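Arylesterase (Agrobacterium tumefaciens, PDB 3DCI) probably hydrolyses ester bonds as a member of the SGNH (GDSL-like) hydrolase family, and binds zinc. Local coordinates at residues Arg131-Gln134 and Ile135-Phe139; Met176-Ala179 and Pro180-Lys184. All coordinates share one frame; numbering follows the deposited sequence. Where two conformers were deposited one is given.

Interaction 1: Arg131-Gln134 and Ile135-Phe139; sequences RLAQ and IVETF
Thr138 and Gln134 meet at the last turn of helix 122-138, where the carbonyl oxygen of Gln134 is gripped twice. Thr138 OG1 donates to Gln134 O at 2.6 Å, and Thr138 N reaches the same oxygen at 3.0 Å over a bent N-H...O angle of 139°; the two donors come from opposite faces of the carbonyl plane. The hydroxyl gets there because it stands between the backbone N and the carbonyl carbon (chi1 63°), which turns it back along the helix. One turn earlier, Ile135 lies under the Arg131 guanidinium: its CG1 is 4.0 Å from Arg131 CZ, over one face but displaced toward the rim, and the two side chains cross at about a right angle. Arg131 bends at chi2 (59°) to lay its flat end there. At the edge of the same group, and in its plane, Arg131 NH1 donates to Gln134 OE1 at 3.2 Å, which limits the guanidinium's rotation. On the buried flank Leu132 CD2 touches Ile135 CD1 at 4.4 Å. Glu137 CG and CD sit against the carbonyl oxygen of Ala133, with CG 3.2 Å from Ala133 O, while Glu137 OE2 is hydrogen-bonded to His191. Behind these side chains run regular i to i+4 bonds, such as Val136 N to Leu132 O at 2.9 Å. Leu132 and Ile135 pack on Ala89 of helix 88-99, and Ala133 on Leu189 of helix 178-189; Arg131, Gln134 and Thr138 face Ile140 of a second subunit. Phe139 is the first residue to leave helical geometry, and the doubly held Gln134 carbonyl lies in the last turn of an amphipathic helix flanking the parallel sheet of an SGNH-hydrolase alpha/beta fold.

Interaction 2: Met176-Ala179 and Pro180-Lys184; sequences MRLA and PLYRK
Pro180 meets Arg177 near the start of helix 178-189: its ring carbon CG lies 3.5 Å from Arg177 O, and its nitrogen has no hydrogen to give to the carbonyls of the preceding turn. The i to i+4 bonding is taken up by Leu181, whose N donates to Arg177 O at 3.1 Å. The side chain of Leu181 reaches back beneath the arginine, with CD1 over one face of the guanidinium and 3.9 Å from Arg177 NH2. A bend at chi3 (69°) folds the end of Arg177 over this methyl group, and beyond it NH1 is held by Gln174 and by a salt bridge to Glu123. Tyr182 N bonds Leu178 O at 2.8 Å. Its ring runs side by side with Leu178, both side chains pointing the same way, and Leu178 CD2 is 4.0 Å from Tyr182 CE1; the hydroxyl goes on to the carbonyl of Leu109. Arg183 N closes the next turn on Ala179 O, also at 2.8 Å, and Arg183 CB rests 3.3 Å from that oxygen. Leu178 and Tyr182 pack on Ala125 of helix 122-138, Tyr182 also meets Ile152 and Ala154 of strand 149-154, and Ala179 lies against Asp195 and Arg183 against Phe193 of strand 192-195.

Interactions 1 and 2 lie on helices 122-138 and 178-189, which pack together; interaction 1 comes first in the chain. Their centres are 19 Å apart and their nearest atoms about 8 Å, without touching. Each contact carries residues that touch the other helix: Glu137 of interaction 1 meets Leu189, and Tyr182 of interaction 2 meets Met129. Neither contact forms the zinc site, to which His192 and Asp228 contribute. The side chain of Ala133 lies about 11 Å from that of His192, and the side chain of Arg183 about 10 Å from it and about 12 Å from the zinc ion. Within the assembly, interaction 1 alone touches other subunits.

Interaction 1: Arg131-Gln134 and Ile135-Phe139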
loop_
_atom_site.group_PDB
_atom_site.type_symbol
_atom_site.label_atom_id
_atom_site.label_comp_id
_atom_site.label_asym_id
_atom_site.label_seq_id
_atom_site.Cartn_x
_atom_site.Cartn_y
_atom_site.Cartn_z
ATOM N N ARG A 131 -8.305 15.869 -8.929
ATOM C CA ARG A 131 -7.240 14.877 -9.122
ATOM C C ARG A 131 -7.571 13.913 -10.292
ATOM O O ARG A 131 -6.734 13.635 -11.136
ATOM C CB ARG A 131 -6.955 14.114 -7.841
ATOM C CG ARG A 131 -5.836 13.074 -7.937
ATOM C CD ARG A 131 -4.497 13.719 -8.351
ATOM N NE ARG A 131 -3.554 12.664 -8.722
ATOM C CZ ARG A 131 -2.537 12.821 -9.567
ATOM N NH1 ARG A 131 -2.308 13.991 -10.174
ATOM N NH2 ARG A 131 -1.736 11.786 -9.811
ATOM N N LEU A 132 -8.807 13.453 -10.380
ATOM C CA LEU A 132 -9.171 12.557 -11.496
ATOM C C LEU A 132 -9.064 13.240 -12.874
ATOM O O LEU A 132 -8.601 12.634 -13.870
ATOM C CB LEU A 132 -10.580 12.017 -11.278
ATOM C CG LEU A 132 -10.831 11.195 -10.003
ATOM C CD1 LEU A 132 -12.248 10.650 -9.958
ATOM C CD2 LEU A 132 -9.839 10.047 -9.900
ATOM N N ALA A 133 -9.486 14.502 -12.934
ATOM C CA ALA A 133 -9.319 15.298 -14.144
ATOM C C ALA A 133 -7.843 15.355 -14.566
ATOM O O ALA A 133 -7.511 15.126 -15.726
ATOM C CB ALA A 133 -9.911 16.703 -13.960
ATOM N N GLN A 134 -6.950 15.631 -13.621
ATOM C CA GLN A 134 -5.508 15.694 -13.910
ATOM C C GLN A 134 -4.977 14.363 -14.408
ATOM O O GLN A 134 -4.134 14.314 -15.315
ATOM C CB GLN A 134 -4.718 16.067 -12.669
ATOM C CG GLN A 134 -4.934 17.475 -12.197
ATOM C CD GLN A 134 -4.270 17.750 -10.834
ATOM O OE1 GLN A 134 -3.814 16.825 -10.096
ATOM N NE2 GLN A 134 -4.233 19.019 -10.487
ATOM N N ILE A 135 -5.453 13.282 -13.805
ATOM C CA ILE A 135 -5.084 11.943 -14.259
ATOM C C ILE A 135 -5.488 11.708 -15.713
ATOM O O ILE A 135 -4.675 11.253 -16.523
ATOM C CB ILE A 135 -5.698 10.850 -13.351
ATOM C CG1 ILE A 135 -4.985 10.871 -11.989
ATOM C CG2 ILE A 135 -5.595 9.440 -14.035
ATOM C CD1 ILE A 135 -5.546 9.927 -10.895
ATOM N N VAL A 136 -6.734 12.034 -16.053
ATOM C CA VAL A 136 -7.228 11.856 -17.420
ATOM C C VAL A 136 -6.370 12.686 -18.389
ATOM O O VAL A 136 -5.979 12.188 -19.449
ATOM C CB VAL A 136 -8.731 12.263 -17.559
ATOM C CG1 VAL A 136 -9.129 12.342 -19.040
ATOM C CG2 VAL A 136 -9.692 11.313 -16.732
ATOM N N GLU A 137 -6.105 13.952 -18.027
ATOM C CA GLU A 137 -5.337 14.885 -18.854
ATOM C C GLU A 137 -3.913 14.414 -19.132
ATOM O O GLU A 137 -3.396 14.557 -20.243
ATOM C CB GLU A 137 -5.282 16.291 -18.222
ATOM C CG GLU A 137 -6.632 17.045 -18.155
ATOM C CD GLU A 137 -6.643 18.229 -17.128
ATOM O OE1 GLU A 137 -5.559 18.551 -16.562
ATOM O OE2 GLU A 137 -7.733 18.831 -16.879
ATOM N N THR A 138 -3.259 13.866 -18.119
ATOM C CA THR A 138 -1.823 13.656 -18.182
ATOM C C THR A 138 -1.401 12.189 -18.309
ATOM O O THR A 138 -0.212 11.912 -18.393
ATOM C CB THR A 138 -1.172 14.267 -16.930
ATOM O OG1 THR A 138 -1.654 13.567 -15.787
ATOM C CG2 THR A 138 -1.547 15.735 -16.815
ATOM N N PHE A 139 -2.351 11.253 -18.367
ATOM C CA PHE A 139 -2.029 9.814 -18.478
ATOM C C PHE A 139 -1.133 9.493 -19.679
ATOM O O PHE A 139 -1.200 10.171 -20.677
ATOM C CB PHE A 139 -3.316 9.017 -18.579
ATOM C CG PHE A 139 -3.176 7.535 -18.289
ATOM C CD1 PHE A 139 -3.113 7.083 -16.988
ATOM C CD2 PHE A 139 -3.155 6.615 -19.316
ATOM C CE1 PHE A 139 -3.026 5.745 -16.701
ATOM C CE2 PHE A 139 -3.077 5.255 -19.053
ATOM C CZ PHE A 139 -3.008 4.812 -17.728
#

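Interaction 2: Met176-Ala179 and Pro180-Lys184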
loop_
_atom_site.group_PDB
_atom_site.type_symbol
_atom_site.label_atom_id
_atom_site.label_comp_id
_atom_site.label_asym_id
_atom_site.label_seq_id
_atom_site.Cartn_x
_atom_site.Cartn_y
_atom_site.Cartn_z
HETATM N N MSE A 176 -25.750 18.674 -1.959
HETATM C CA MSE A 176 -26.302 19.721 -2.817
HETATM C C MSE A 176 -25.231 20.713 -3.270
HETATM O O MSE A 176 -25.452 21.507 -4.194
HETATM C CB MSE A 176 -27.415 20.474 -2.080
HETATM C CG MSE A 176 -28.712 19.687 -1.875
HETATM SE SE MSE A 176 -29.980 20.774 -0.885
HETATM C CE MSE A 176 -31.558 19.615 -0.928
ATOM N N ARG A 177 -24.071 20.681 -2.624
ATOM C CA ARG A 177 -22.946 21.520 -3.009
ATOM C C ARG A 177 -22.149 20.937 -4.182
ATOM O O ARG A 177 -21.319 21.624 -4.774
ATOM C CB ARG A 177 -21.986 21.737 -1.827
ATOM C CG ARG A 177 -22.516 22.567 -0.645
ATOM C CD ARG A 177 -21.450 22.588 0.482
ATOM N NE ARG A 177 -20.253 23.360 0.105
ATOM C CZ ARG A 177 -19.032 23.242 0.653
ATOM N NH1 ARG A 177 -18.781 22.363 1.631
ATOM N NH2 ARG A 177 -18.033 24.020 0.221
ATOM N N LEU A 178 -22.366 19.664 -4.502
ATOM C CA LEU A 178 -21.559 19.012 -5.523
ATOM C C LEU A 178 -21.784 19.626 -6.906
ATOM O O LEU A 178 -20.817 19.855 -7.638
ATOM C CB LEU A 178 -21.798 17.494 -5.548
ATOM C CG LEU A 178 -21.337 16.717 -4.311
ATOM C CD1 LEU A 178 -21.714 15.222 -4.405
ATOM C CD2 LEU A 178 -19.835 16.857 -4.092
ATOM N N ALA A 179 -23.034 19.914 -7.262
ATOM C CA ALA A 179 -23.336 20.511 -8.578
ATOM C C ALA A 179 -22.591 21.848 -8.800
ATOM O O ALA A 179 -21.774 21.948 -9.722
ATOM C CB ALA A 179 -24.817 20.676 -8.777
ATOM N N PRO A 180 -22.830 22.854 -7.941
ATOM C CA PRO A 180 -22.140 24.126 -8.169
ATOM C C PRO A 180 -20.620 24.049 -8.050
ATOM O O PRO A 180 -19.934 24.763 -8.777
ATOM C CB PRO A 180 -22.732 25.058 -7.095
ATOM C CG PRO A 180 -23.296 24.158 -6.073
ATOM C CD PRO A 180 -23.739 22.928 -6.783
ATOM N N LEU A 181 -20.091 23.211 -7.155
ATOM C CA LEU A 181 -18.636 23.084 -7.038
ATOM C C LEU A 181 -18.036 22.381 -8.260
ATOM O O LEU A 181 -16.959 22.764 -8.738
ATOM C CB LEU A 181 -18.220 22.350 -5.740
ATOM C CG LEU A 181 -18.420 23.101 -4.407
ATOM C CD1 LEU A 181 -18.117 22.193 -3.208
ATOM C CD2 LEU A 181 -17.580 24.383 -4.338
ATOM N N TYR A 182 -18.704 21.325 -8.728
ATOM C CA TYR A 182 -18.240 20.597 -9.919
ATOM C C TYR A 182 -18.364 21.447 -11.174
ATOM O O TYR A 182 -17.526 21.366 -12.062
ATOM C CB TYR A 182 -19.034 19.306 -10.129
ATOM C CG TYR A 182 -18.672 18.123 -9.266
ATOM C CD1 TYR A 182 -17.840 18.246 -8.152
ATOM C CD2 TYR A 182 -19.242 16.894 -9.515
ATOM C CE1 TYR A 182 -17.541 17.148 -7.364
ATOM C CE2 TYR A 182 -18.952 15.785 -8.719
ATOM C CZ TYR A 182 -18.113 15.923 -7.652
ATOM O OH TYR A 182 -17.857 14.817 -6.891
ATOM N N ARG A 183 -19.428 22.227 -11.258
ATOM C CA ARG A 183 -19.598 23.173 -12.359
ATOM C C ARG A 183 -18.439 24.135 -12.419
ATOM O O ARG A 183 -17.874 24.361 -13.486
ATOM C CB ARG A 183 -20.897 23.940 -12.202
ATOM C CG ARG A 183 -21.270 24.830 -13.397
ATOM C CD ARG A 183 -22.531 25.636 -13.077
ATOM N NE ARG A 183 -23.723 24.909 -13.499
ATOM C CZ ARG A 183 -24.612 24.327 -12.691
ATOM N NH1 ARG A 183 -25.641 23.672 -13.231
ATOM N NH2 ARG A 183 -24.513 24.389 -11.361
ATOM N N LYS A 184 -18.087 24.704 -11.272
ATOM C CA LYS A 184 -17.024 25.703 -11.205
ATOM C C LYS A 184 -15.689 25.054 -11.512
ATOM O O LYS A 184 -14.875 25.650 -12.224
ATOM C CB LYS A 184 -17.000 26.421 -9.857
ATOM C CG LYS A 184 -18.184 27.345 -9.640
ATOM C CD LYS A 184 -17.976 28.266 -8.419
ATOM C CE LYS A 184 -18.855 29.539 -8.500
ATOM N NZ LYS A 184 -20.275 29.176 -8.263
#